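Local structure of single domain haemoglobin (Campylobacter jejuni, 2WY4) at residues Lys65-Leu70 and Glu120-Lys125; Pro36-Met41 and Glu91-Ile96; Lys79-His84 and Ile131-Lys136. The protein binds heme b, with cyanide in the ligand pocket here, and probably binds oxygen or acts on nitric oxide in the cell. All blocks are in the same frame, centred on the assembly; numbering follows the deposited sequence.

Overall arrangement
Three contacts tie together the helices of a single-domain, all-helical globin. Along the chain the three pairs interlock: the first segments come in the order 36-41, 65-70, 79-84, and all precede the second segments, which follow in the same order as 91-96, 120-125, 131-136. Contacts 1 and 3 share helix 113-139, with centres about 17 Å apart. Contact 2, which involves helix 94-109, lies about 21 Å from contact 1, centre to centre, and about 15 Å from contact 3. Tyr94 joins all three, its carbonyl oxygen meeting Tyr123 and its hydroxyl Glu134. Contacts 2 and 3 both touch the heme, while contact 1 is remoter packing, linked to contact 2 by the Tyr123-Tyr94 bond.

Contact 1: residues Lys65-Leu70 and Glu120-Lys125; sequences KNIENL and EVAYGK
Ala122 of helix 113-139 receives the tip of Ile67, which comes from the turn following helix 51-65. This is the globin fold's E-F connection, the loop between the E and F helices, resting on the long last helix (H). The two CA atoms are 7.2 Å apart, a spacing suited to a small residue on the helix and a branched, reaching one on the loop. The CB methyl of Ala122 meets CD1 of Ile67 at 3.9 Å, an apolar contact. Ile67 reaches it because CG1 lies anti to the backbone N (chi1 -165°), which leads the longer branch towards the helix; the same side chain also touches Ile9 of helix 4-34 and so bridges two helices.

Next comes Tyr123, whose side chain departs from the loop and packs on Val97 and Leu101 of helix 94-109. It is buried, and its OH is hydrogen-bonded to the backbone O of Tyr94, which lets a tyrosine sit there.

At Lys125 the helix meets Leu70. The lysine suits this exposed position because its aliphatic root can face an apolar neighbour: CB of Lys125 stands 4.3 Å from CD1 of Leu70. Across from the helix, the loop holds its own shape through a type I beta turn from Asn66 to Asn69, closed by Asn69 N bonding to Asn66 O at 2.9 Å. No hydrogen bond crosses between the segments, and the tightest approach is a van der Waals one: methyl CD1 of Leu70 lies 3.5 Å from the backbone O of Lys125.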
loop_
_atom_site.group_PDB
_atom_site.type_symbol
_atom_site.label_atom_id
_atom_site.label_comp_id
_atom_site.label_asym_id
_atom_site.label_seq_id
_atom_site.Cartn_x
_atom_site.Cartn_y
_atom_site.Cartn_z
ATOM N N LYS A 65 4.905 -10.371 -2.219
ATOM C CA LYS A 65 5.020 -11.824 -2.305
ATOM C C LYS A 65 4.241 -12.407 -3.463
ATOM O O LYS A 65 4.670 -13.389 -4.065
ATOM C CB LYS A 65 4.489 -12.492 -1.030
ATOM C CG LYS A 65 5.356 -12.358 0.219
ATOM C CD LYS A 65 4.600 -12.806 1.503
ATOM C CE LYS A 65 3.961 -14.168 1.376
ATOM N NZ LYS A 65 4.885 -15.332 1.357
ATOM N N ASN A 66 3.122 -11.783 -3.794
ATOM C CA ASN A 66 2.249 -12.299 -4.835
ATOM C C ASN A 66 2.243 -11.453 -6.093
ATOM O O ASN A 66 1.311 -11.516 -6.903
ATOM C CB ASN A 66 0.822 -12.439 -4.284
ATOM C CG ASN A 66 0.731 -13.465 -3.170
ATOM O OD1 ASN A 66 0.573 -13.116 -1.984
ATOM N ND2 ASN A 66 0.868 -14.729 -3.547
ATOM N N ILE A 67 3.308 -10.684 -6.275
ATOM C CA ILE A 67 3.277 -9.712 -7.381
ATOM C C ILE A 67 3.110 -10.326 -8.794
ATOM O O ILE A 67 2.539 -9.700 -9.678
ATOM C CB ILE A 67 4.488 -8.799 -7.330
ATOM C CG1 ILE A 67 4.264 -7.570 -8.239
ATOM C CG2 ILE A 67 5.730 -9.573 -7.730
ATOM C CD1 ILE A 67 3.053 -6.753 -7.859
ATOM N N GLU A 68 3.556 -11.564 -8.983
ATOM C CA GLU A 68 3.396 -12.257 -10.271
ATOM C C GLU A 68 1.967 -12.742 -10.491
ATOM O O GLU A 68 1.570 -13.021 -11.618
ATOM C CB GLU A 68 4.327 -13.464 -10.336
ATOM C CG GLU A 68 5.788 -13.090 -10.420
ATOM C CD GLU A 68 6.692 -14.308 -10.383
ATOM O OE1 GLU A 68 7.049 -14.750 -9.272
ATOM O OE2 GLU A 68 7.027 -14.850 -11.461
ATOM N N ASN A 69 1.200 -12.890 -9.414
ATOM C CA ASN A 69 -0.181 -13.346 -9.532
ATOM C C ASN A 69 -0.989 -12.859 -8.341
ATOM O O ASN A 69 -1.077 -13.559 -7.315
ATOM C CB ASN A 69 -0.216 -14.872 -9.623
ATOM C CG ASN A 69 -1.610 -15.422 -9.826
ATOM O OD1 ASN A 69 -1.822 -16.661 -9.788
ATOM N ND2 ASN A 69 -2.575 -14.532 -10.048
ATOM N N LEU A 70 -1.568 -11.667 -8.481
ATOM C CA LEU A 70 -2.278 -11.045 -7.372
ATOM C C LEU A 70 -3.531 -11.812 -6.961
ATOM O O LEU A 70 -4.042 -11.590 -5.866
ATOM C CB LEU A 70 -2.581 -9.573 -7.668
ATOM C CG LEU A 70 -1.362 -8.664 -7.838
ATOM C CD1 LEU A 70 -1.826 -7.253 -8.206
ATOM C CD2 LEU A 70 -0.488 -8.634 -6.594
ATOM N N GLU A 120 6.773 1.724 -8.818
ATOM C CA GLU A 120 5.746 2.531 -9.481
ATOM C C GLU A 120 4.823 1.597 -10.268
ATOM O O GLU A 120 3.591 1.687 -10.209
ATOM C CB GLU A 120 6.353 3.536 -10.462
ATOM C CG GLU A 120 7.224 4.583 -9.821
ATOM C CD GLU A 120 7.665 5.637 -10.821
ATOM O OE1 GLU A 120 7.492 5.415 -12.041
ATOM O OE2 GLU A 120 8.168 6.682 -10.378
ATOM N N VAL A 121 5.436 0.682 -11.013
ATOM C CA VAL A 121 4.682 -0.287 -11.789
ATOM C C VAL A 121 3.858 -1.247 -10.896
ATOM O O VAL A 121 2.664 -1.504 -11.149
ATOM C CB VAL A 121 5.644 -1.071 -12.701
ATOM C CG1 VAL A 121 4.946 -2.176 -13.414
ATOM C CG2 VAL A 121 6.287 -0.134 -13.740
ATOM N N ALA A 122 4.502 -1.795 -9.882
ATOM C CA ALA A 122 3.828 -2.717 -8.986
ATOM C C ALA A 122 2.663 -2.039 -8.315
ATOM O O ALA A 122 1.606 -2.636 -8.193
ATOM C CB ALA A 122 4.771 -3.252 -7.940
ATOM N N TYR A 123 2.869 -0.826 -7.824
ATOM C CA TYR A 123 1.770 -0.141 -7.156
ATOM C C TYR A 123 0.562 0.012 -8.081
ATOM O O TYR A 123 -0.572 -0.187 -7.693
ATOM C CB TYR A 123 2.160 1.228 -6.580
ATOM C CG TYR A 123 0.954 1.862 -5.896
ATOM C CD1 TYR A 123 0.601 1.473 -4.598
ATOM C CD2 TYR A 123 0.111 2.708 -6.571
ATOM C CE1 TYR A 123 -0.495 1.957 -3.995
ATOM C CE2 TYR A 123 -0.999 3.228 -5.957
ATOM C CZ TYR A 123 -1.326 2.825 -4.676
ATOM O OH TYR A 123 -2.460 3.330 -4.069
ATOM N N GLY A 124 0.807 0.381 -9.338
ATOM C CA GLY A 124 -0.309 0.503 -10.229
ATOM C C GLY A 124 -1.101 -0.785 -10.305
ATOM O O GLY A 124 -2.331 -0.764 -10.319
ATOM N N LYS A 125 -0.401 -1.913 -10.363
ATOM C CA LYS A 125 -1.067 -3.193 -10.466
ATOM C C LYS A 125 -1.824 -3.576 -9.185
ATOM O O LYS A 125 -2.932 -4.093 -9.238
ATOM C CB LYS A 125 -0.057 -4.274 -10.809
ATOM C CG LYS A 125 0.517 -4.138 -12.204
ATOM C CD LYS A 125 1.655 -5.100 -12.420
ATOM C CE LYS A 125 2.257 -4.981 -13.819
ATOM N NZ LYS A 125 3.122 -6.151 -14.128
#

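Contact 2: residues Pro36-Met41 and Glu91-Ile96; sequences PEVKPM and EEHYPI. With HEM (protoporphyrin IX containing Fe), chain B.
Met41 reaches His93 past the rim of the heme, and its side chain touches the porphyrin on the way to the imidazole. CB starts against the porphyrin, 3.6 Å from the heme methyl CMD. From there CG carries the chain outward, and SD arrives 4.0 Å from CBC, the terminal carbon of a heme vinyl group. A bend at the last torsion (chi3 77°) then sets CE where it touches two partners: the same vinyl carbon, and CE1 of His93 at 4.1 Å. The sulfur sits 4.8 Å from the centroid of the His93 ring, 29° off its normal, an oblique Met-aromatic approach. A flexible, polarisable thioether suits this place, since it can follow both the vinyl group and the ring.

Here two parts of the globin heme pocket converge. Residues 36-41 form the short 3-10 segment after helix 4-34, probably the counterpart of the globin C helix, and 91-96 lead from the F-G corner into helix 94-109.

Three neighbours pack round His93: Met41, the heme and Val38. Its CB lies 3.6 Å from the vinyl carbon CAC, while CBC covers one face of the ring. The Val38 and His93 side chains run antiparallel past one another, and CG1 of Val38 meets CD2 of His93 obliquely at 4.2 Å; this compact branched residue is buried, and it also packs on Met31. The polar side of the imidazole is tied nearer home, ND1 being hydrogen-bonded to the backbone N of Lys90. One residue on, Tyr94 lays its ring against the porphyrin edge: the heme methyl CMC sits over the centre of one face, 3.6 Å above the ring plane, a CH-pi contact, and CE2 of Tyr94 rests 3.7 Å from the meso carbon CHC.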
loop_
_atom_site.group_PDB
_atom_site.type_symbol
_atom_site.label_atom_id
_atom_site.label_comp_id
_atom_site.label_asym_id
_atom_site.label_seq_id
_atom_site.Cartn_x
_atom_site.Cartn_y
_atom_site.Cartn_z
ATOM N N PRO A 36 -4.408 16.217 4.411
ATOM C CA PRO A 36 -5.012 16.160 5.747
ATOM C C PRO A 36 -6.495 15.775 5.700
ATOM O O PRO A 36 -7.010 15.214 6.665
ATOM C CB PRO A 36 -4.843 17.598 6.250
ATOM C CG PRO A 36 -4.621 18.411 5.003
ATOM C CD PRO A 36 -3.843 17.547 4.096
ATOM N N GLU A 37 -7.145 16.025 4.577
ATOM C CA GLU A 37 -8.542 15.704 4.427
ATOM C C GLU A 37 -8.825 14.215 4.594
ATOM O O GLU A 37 -9.937 13.844 4.954
ATOM C CB GLU A 37 -9.064 16.190 3.082
ATOM C CG GLU A 37 -8.525 15.512 1.856
ATOM C CD GLU A 37 -7.250 16.139 1.325
ATOM O OE1 GLU A 37 -6.641 16.972 2.013
ATOM O OE2 GLU A 37 -6.865 15.800 0.194
ATOM N N VAL A 38 -7.836 13.357 4.351
ATOM C CA VAL A 38 -8.086 11.916 4.525
ATOM C C VAL A 38 -7.886 11.463 5.961
ATOM O O VAL A 38 -8.374 10.389 6.325
ATOM C CB VAL A 38 -7.248 11.004 3.560
ATOM C CG1 VAL A 38 -7.365 11.468 2.131
ATOM C CG2 VAL A 38 -5.805 10.927 4.008
ATOM N N LYS A 39 -7.219 12.259 6.795
ATOM C CA LYS A 39 -6.888 11.792 8.142
ATOM C C LYS A 39 -8.081 11.271 8.960
ATOM O O LYS A 39 -7.966 10.225 9.584
ATOM C CB LYS A 39 -6.057 12.811 8.947
ATOM C CG LYS A 39 -5.382 12.216 10.191
ATOM C CD LYS A 39 -4.371 13.160 10.849
ATOM C CE LYS A 39 -5.049 14.265 11.604
ATOM N NZ LYS A 39 -4.030 14.903 12.487
ATOM N N PRO A 40 -9.206 11.989 9.002
ATOM C CA PRO A 40 -10.341 11.509 9.821
ATOM C C PRO A 40 -10.922 10.162 9.413
ATOM O O PRO A 40 -11.711 9.594 10.186
ATOM C CB PRO A 40 -11.391 12.604 9.630
ATOM C CG PRO A 40 -10.602 13.797 9.334
ATOM C CD PRO A 40 -9.474 13.323 8.434
ATOM N N MET A 41 -10.588 9.676 8.224
ATOM C CA MET A 41 -11.020 8.353 7.804
ATOM C C MET A 41 -10.352 7.272 8.676
ATOM O O MET A 41 -10.925 6.202 8.938
ATOM C CB MET A 41 -10.639 8.122 6.356
ATOM C CG MET A 41 -11.317 9.056 5.378
ATOM S SD MET A 41 -10.667 8.932 3.677
ATOM C CE MET A 41 -11.393 7.486 3.079
ATOM N N GLU A 91 -11.825 5.068 -5.875
ATOM C CA GLU A 91 -10.799 4.867 -6.874
ATOM C C GLU A 91 -9.844 6.033 -6.889
ATOM O O GLU A 91 -8.643 5.847 -7.010
ATOM C CB GLU A 91 -11.405 4.744 -8.282
ATOM C CG GLU A 91 -12.462 3.674 -8.463
ATOM C CD GLU A 91 -13.046 3.673 -9.863
ATOM O OE1 GLU A 91 -12.377 4.220 -10.793
ATOM O OE2 GLU A 91 -14.176 3.131 -10.033
ATOM N N GLU A 92 -10.375 7.248 -6.775
ATOM C CA GLU A 92 -9.562 8.439 -6.877
ATOM C C GLU A 92 -8.627 8.683 -5.701
ATOM O O GLU A 92 -7.805 9.579 -5.750
ATOM C CB GLU A 92 -10.464 9.671 -7.074
ATOM C CG GLU A 92 -11.206 9.693 -8.385
ATOM C CD GLU A 92 -12.286 8.648 -8.520
ATOM O OE1 GLU A 92 -12.983 8.367 -7.521
ATOM O OE2 GLU A 92 -12.476 8.117 -9.660
ATOM N N HIS A 93 -8.767 7.910 -4.615
ATOM C CA HIS A 93 -7.812 8.058 -3.500
ATOM C C HIS A 93 -6.555 7.258 -3.772
ATOM O O HIS A 93 -5.539 7.552 -3.223
ATOM C CB HIS A 93 -8.379 7.533 -2.190
ATOM C CG HIS A 93 -9.430 8.397 -1.565
ATOM N ND1 HIS A 93 -10.714 7.951 -1.358
ATOM C CD2 HIS A 93 -9.374 9.653 -1.064
ATOM C CE1 HIS A 93 -11.412 8.914 -0.776
ATOM N NE2 HIS A 93 -10.613 9.946 -0.561
ATOM N N TYR A 94 -6.634 6.247 -4.625
ATOM C CA TYR A 94 -5.479 5.395 -4.864
ATOM C C TYR A 94 -4.255 6.144 -5.426
ATOM O O TYR A 94 -3.134 5.828 -5.009
ATOM C CB TYR A 94 -5.829 4.106 -5.646
ATOM C CG TYR A 94 -6.504 3.074 -4.790
ATOM C CD1 TYR A 94 -7.858 3.142 -4.536
ATOM C CD2 TYR A 94 -5.772 2.059 -4.186
ATOM C CE1 TYR A 94 -8.469 2.242 -3.710
ATOM C CE2 TYR A 94 -6.380 1.157 -3.359
ATOM C CZ TYR A 94 -7.721 1.243 -3.134
ATOM O OH TYR A 94 -8.334 0.314 -2.319
ATOM N N PRO A 95 -4.404 7.108 -6.365
ATOM C CA PRO A 95 -3.231 7.882 -6.774
ATOM C C PRO A 95 -2.586 8.712 -5.618
ATOM O O PRO A 95 -1.379 9.033 -5.661
ATOM C CB PRO A 95 -3.788 8.791 -7.883
ATOM C CG PRO A 95 -4.966 8.091 -8.383
ATOM C CD PRO A 95 -5.584 7.475 -7.166
ATOM N N ILE A 96 -3.377 9.092 -4.619
ATOM C CA ILE A 96 -2.839 9.809 -3.470
ATOM C C ILE A 96 -1.940 8.876 -2.680
ATOM O O ILE A 96 -0.817 9.187 -2.336
ATOM C CB ILE A 96 -3.982 10.355 -2.589
ATOM C CG1 ILE A 96 -4.727 11.453 -3.342
ATOM C CG2 ILE A 96 -3.437 10.876 -1.317
ATOM C CD1 ILE A 96 -6.002 11.920 -2.642
HETATM C CHA HEM B . -7.241 0.200 6.286
HETATM C CHB HEM B . -4.221 -1.690 3.055
HETATM C CHC HEM B . -5.212 1.950 0.057
HETATM C CHD HEM B . -7.727 4.158 3.573
HETATM C C1A HEM B . -6.420 -0.662 5.662
HETATM C C2A HEM B . -5.942 -1.914 6.166
HETATM C C3A HEM B . -5.080 -2.451 5.282
HETATM C C4A HEM B . -5.004 -1.506 4.184
HETATM C CMA HEM B . -4.350 -3.796 5.408
HETATM C CAA HEM B . -6.379 -2.534 7.516
HETATM C CBA HEM B . -7.871 -2.876 7.523
HETATM C CGA HEM B . -8.264 -4.271 7.159
HETATM O O1A HEM B . -7.394 -5.181 7.147
HETATM O O2A HEM B . -9.509 -4.481 6.935
HETATM C C1B HEM B . -4.205 -0.847 1.976
HETATM C C2B HEM B . -3.467 -1.060 0.782
HETATM C C3B HEM B . -3.748 -0.047 -0.055
HETATM C C4B HEM B . -4.666 0.824 0.590
HETATM C CMB HEM B . -2.476 -2.195 0.562
HETATM C CAB HEM B . -3.193 0.252 -1.455
HETATM C CBB HEM B . -3.065 -0.690 -2.371
HETATM C C1C HEM B . -6.021 2.859 0.696
HETATM C C2C HEM B . -6.591 4.058 0.190
HETATM C C3C HEM B . -7.247 4.640 1.171
HETATM C C4C HEM B . -7.105 3.860 2.374
HETATM C CMC HEM B . -6.496 4.514 -1.275
HETATM C CAC HEM B . -8.013 5.949 1.075
HETATM C CBC HEM B . -7.650 6.975 1.855
HETATM C C1D HEM B . -7.816 3.258 4.616
HETATM C C2D HEM B . -8.490 3.561 5.820
HETATM C C3D HEM B . -8.372 2.360 6.688
HETATM C C4D HEM B . -7.634 1.430 5.898
HETATM C CMD HEM B . -9.208 4.852 6.147
HETATM C CAD HEM B . -8.886 2.156 8.103
HETATM C CBD HEM B . -7.702 2.248 9.061
HETATM C CGD HEM B . -8.091 2.383 10.503
HETATM O O1D HEM B . -7.500 3.239 11.171
HETATM O O2D HEM B . -8.970 1.596 10.947
HETATM N NA HEM B . -5.830 -0.410 4.441
HETATM N NB HEM B . -4.944 0.300 1.834
HETATM N NC HEM B . -6.352 2.755 2.039
HETATM N ND HEM B . -7.296 1.986 4.677
HETATM FE FE HEM B . -6.119 1.144 3.248
#

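Contact 3: residues Lys79-His84 and Ile131-Lys136; sequences KVAITH and IDIEKK. With HEM (protoporphyrin IX containing Fe), chain B.
His84 is held between the heme iron and Glu134. Its NE2 ligates the iron at 2.1 Å. On the ring's far edge ND1 donates a hydrogen bond to OE2 of Glu134 at 2.7 Å. The bond is moderately straight, with an N-H...O angle of 157°. The acceptor lies almost in the imidazole plane, yet the carboxylate stands nearly upright to it, the planes 84° apart; OE2 is approached on its syn side by a donor tilted out of the carboxylate plane.

Two neighbours on the same helix set the ring and the heme. A methyl of Val80, CG1, lies 3.7 Å above one face of the imidazole, off towards its rim, and also touches the porphyrin. Thr83 OG1 donates to the heme propionate oxygen O2A at 2.7 Å, a hydroxyl on a short, branched side chain suited to anchoring that carboxylate.

This is the proximal side of the globin pocket, where helix 74-86 (F) crosses helix 113-139 (H) at -62°. The iron ligand hydrogen-bonded to a carboxylate recalls peroxidases and may make the imidazole a stronger electron donor to the iron.

Glu134 is positioned in turn by its surroundings. The hydroxyl of Tyr94 is hydrogen-bonded to its other oxygen, OE1, while CB of Ala81 presses on CG at 3.6 Å. Being small, Ala81 allows the CA atoms of Ala81 and Glu134 to come within 5.6 Å, and the same methyl meets Ile133 CG2 at 3.8 Å.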
loop_
_atom_site.group_PDB
_atom_site.type_symbol
_atom_site.label_atom_id
_atom_site.label_comp_id
_atom_site.label_asym_id
_atom_site.label_seq_id
_atom_site.Cartn_x
_atom_site.Cartn_y
_atom_site.Cartn_z
ATOM N N LYS A 79 -11.118 -8.977 2.304
ATOM C CA LYS A 79 -11.423 -8.537 3.656
ATOM C C LYS A 79 -11.041 -7.095 3.878
ATOM O O LYS A 79 -11.787 -6.354 4.543
ATOM C CB LYS A 79 -10.720 -9.402 4.685
ATOM C CG LYS A 79 -10.960 -10.878 4.514
ATOM C CD LYS A 79 -12.423 -11.186 4.253
ATOM C CE LYS A 79 -12.657 -12.669 4.052
ATOM N NZ LYS A 79 -12.039 -13.211 2.780
ATOM N N VAL A 80 -9.898 -6.679 3.331
ATOM C CA VAL A 80 -9.503 -5.286 3.461
ATOM C C VAL A 80 -10.537 -4.398 2.741
ATOM O O VAL A 80 -10.897 -3.348 3.237
ATOM C CB VAL A 80 -8.131 -5.005 2.848
ATOM C CG1 VAL A 80 -7.814 -3.534 2.959
ATOM C CG2 VAL A 80 -7.044 -5.851 3.538
ATOM N N ALA A 81 -11.051 -4.868 1.603
ATOM C CA ALA A 81 -12.043 -4.114 0.840
ATOM C C ALA A 81 -13.246 -3.713 1.682
ATOM O O ALA A 81 -13.878 -2.684 1.402
ATOM C CB ALA A 81 -12.485 -4.939 -0.281
ATOM N N ILE A 82 -13.616 -4.523 2.678
ATOM C CA ILE A 82 -14.764 -4.193 3.487
ATOM C C ILE A 82 -14.490 -2.920 4.271
ATOM O O ILE A 82 -15.333 -2.021 4.375
ATOM C CB ILE A 82 -15.067 -5.332 4.448
ATOM C CG1 ILE A 82 -15.507 -6.579 3.673
ATOM C CG2 ILE A 82 -16.134 -4.935 5.468
ATOM C CD1 ILE A 82 -15.470 -7.829 4.552
ATOM N N THR A 83 -13.289 -2.816 4.808
ATOM C CA THR A 83 -12.930 -1.615 5.552
ATOM C C THR A 83 -12.919 -0.401 4.641
ATOM O O THR A 83 -13.517 0.637 4.934
ATOM C CB THR A 83 -11.537 -1.796 6.149
ATOM O OG1 THR A 83 -11.614 -2.803 7.158
ATOM C CG2 THR A 83 -11.040 -0.523 6.821
ATOM N N HIS A 84 -12.269 -0.555 3.505
ATOM C CA HIS A 84 -12.155 0.544 2.557
ATOM C C HIS A 84 -13.523 1.039 2.069
ATOM O O HIS A 84 -13.785 2.239 2.080
ATOM C CB HIS A 84 -11.328 0.076 1.376
ATOM C CG HIS A 84 -9.848 0.051 1.625
ATOM N ND1 HIS A 84 -8.952 -0.487 0.719
ATOM C CD2 HIS A 84 -9.105 0.508 2.660
ATOM C CE1 HIS A 84 -7.719 -0.324 1.175
ATOM N NE2 HIS A 84 -7.789 0.257 2.363
ATOM N N ILE A 131 -8.928 -1.762 -6.301
ATOM C CA ILE A 131 -9.998 -0.948 -6.896
ATOM C C ILE A 131 -11.090 -1.812 -7.511
ATOM O O ILE A 131 -12.284 -1.550 -7.326
ATOM C CB ILE A 131 -9.412 0.003 -7.969
ATOM C CG1 ILE A 131 -8.580 1.122 -7.319
ATOM C CG2 ILE A 131 -10.514 0.652 -8.804
ATOM C CD1 ILE A 131 -7.654 1.860 -8.300
ATOM N N ASP A 132 -10.685 -2.833 -8.249
ATOM C CA ASP A 132 -11.671 -3.661 -8.957
ATOM C C ASP A 132 -12.558 -4.442 -7.999
ATOM O O ASP A 132 -13.778 -4.573 -8.212
ATOM C CB ASP A 132 -11.016 -4.618 -9.968
ATOM C CG ASP A 132 -10.428 -3.898 -11.200
ATOM O OD1 ASP A 132 -10.697 -2.691 -11.421
ATOM O OD2 ASP A 132 -9.639 -4.466 -11.977
ATOM N N ILE A 133 -11.970 -4.955 -6.924
ATOM C CA ILE A 133 -12.738 -5.680 -5.917
ATOM C C ILE A 133 -13.705 -4.723 -5.197
ATOM O O ILE A 133 -14.886 -5.047 -4.995
ATOM C CB ILE A 133 -11.783 -6.395 -4.908
ATOM C CG1 ILE A 133 -11.186 -7.635 -5.558
ATOM C CG2 ILE A 133 -12.469 -6.780 -3.613
ATOM C CD1 ILE A 133 -10.126 -8.324 -4.766
ATOM N N GLU A 134 -13.200 -3.540 -4.845
ATOM C CA GLU A 134 -13.993 -2.536 -4.181
ATOM C C GLU A 134 -15.113 -1.991 -5.080
ATOM O O GLU A 134 -16.225 -1.750 -4.619
ATOM C CB GLU A 134 -13.070 -1.447 -3.615
ATOM C CG GLU A 134 -12.299 -2.004 -2.410
ATOM C CD GLU A 134 -11.055 -1.229 -2.014
ATOM O OE1 GLU A 134 -10.926 -0.040 -2.398
ATOM O OE2 GLU A 134 -10.213 -1.798 -1.278
ATOM N N LYS A 135 -14.823 -1.824 -6.361
ATOM C CA LYS A 135 -15.841 -1.358 -7.303
ATOM C C LYS A 135 -17.020 -2.302 -7.280
ATOM O O LYS A 135 -18.176 -1.860 -7.262
ATOM C CB LYS A 135 -15.261 -1.242 -8.713
ATOM C CG LYS A 135 -14.671 0.101 -9.037
ATOM C CD LYS A 135 -14.119 0.129 -10.464
ATOM C CE LYS A 135 -15.214 -0.037 -11.499
ATOM N NZ LYS A 135 -14.702 0.186 -12.897
ATOM N N LYS A 136 -16.743 -3.606 -7.290
ATOM C CA LYS A 136 -17.804 -4.601 -7.206
ATOM C C LYS A 136 -18.586 -4.429 -5.924
ATOM O O LYS A 136 -19.809 -4.521 -5.929
ATOM C CB LYS A 136 -17.260 -6.027 -7.286
ATOM C CG LYS A 136 -16.915 -6.470 -8.683
ATOM C CD LYS A 136 -16.748 -7.983 -8.755
ATOM C CE LYS A 136 -15.911 -8.409 -9.958
ATOM N NZ LYS A 136 -16.490 -8.012 -11.277
HETATM C CHA HEM B . -7.241 0.200 6.286
HETATM C CHB HEM B . -4.221 -1.690 3.055
HETATM C CHC HEM B . -5.212 1.950 0.057
HETATM C CHD HEM B . -7.727 4.158 3.573
HETATM C C1A HEM B . -6.420 -0.662 5.662
HETATM C C2A HEM B . -5.942 -1.914 6.166
HETATM C C3A HEM B . -5.080 -2.451 5.282
HETATM C C4A HEM B . -5.004 -1.506 4.184
HETATM C CMA HEM B . -4.350 -3.796 5.408
HETATM C CAA HEM B . -6.379 -2.534 7.516
HETATM C CBA HEM B . -7.871 -2.876 7.523
HETATM C CGA HEM B . -8.264 -4.271 7.159
HETATM O O1A HEM B . -7.394 -5.181 7.147
HETATM O O2A HEM B . -9.509 -4.481 6.935
HETATM C C1B HEM B . -4.205 -0.847 1.976
HETATM C C2B HEM B . -3.467 -1.060 0.782
HETATM C C3B HEM B . -3.748 -0.047 -0.055
HETATM C C4B HEM B . -4.666 0.824 0.590
HETATM C CMB HEM B . -2.476 -2.195 0.562
HETATM C CAB HEM B . -3.193 0.252 -1.455
HETATM C CBB HEM B . -3.065 -0.690 -2.371
HETATM C C1C HEM B . -6.021 2.859 0.696
HETATM C C2C HEM B . -6.591 4.058 0.190
HETATM C C3C HEM B . -7.247 4.640 1.171
HETATM C C4C HEM B . -7.105 3.860 2.374
HETATM C CMC HEM B . -6.496 4.514 -1.275
HETATM C CAC HEM B . -8.013 5.949 1.075
HETATM C CBC HEM B . -7.650 6.975 1.855
HETATM C C1D HEM B . -7.816 3.258 4.616
HETATM C C2D HEM B . -8.490 3.561 5.820
HETATM C C3D HEM B . -8.372 2.360 6.688
HETATM C C4D HEM B . -7.634 1.430 5.898
HETATM C CMD HEM B . -9.208 4.852 6.147
HETATM C CAD HEM B . -8.886 2.156 8.103
HETATM C CBD HEM B . -7.702 2.248 9.061
HETATM C CGD HEM B . -8.091 2.383 10.503
HETATM O O1D HEM B . -7.500 3.239 11.171
HETATM O O2D HEM B . -8.970 1.596 10.947
HETATM N NA HEM B . -5.830 -0.410 4.441
HETATM N NB HEM B . -4.944 0.300 1.834
HETATM N NC HEM B . -6.352 2.755 2.039
HETATM N ND HEM B . -7.296 1.986 4.677
HETATM FE FE HEM B . -6.119 1.144 3.248
#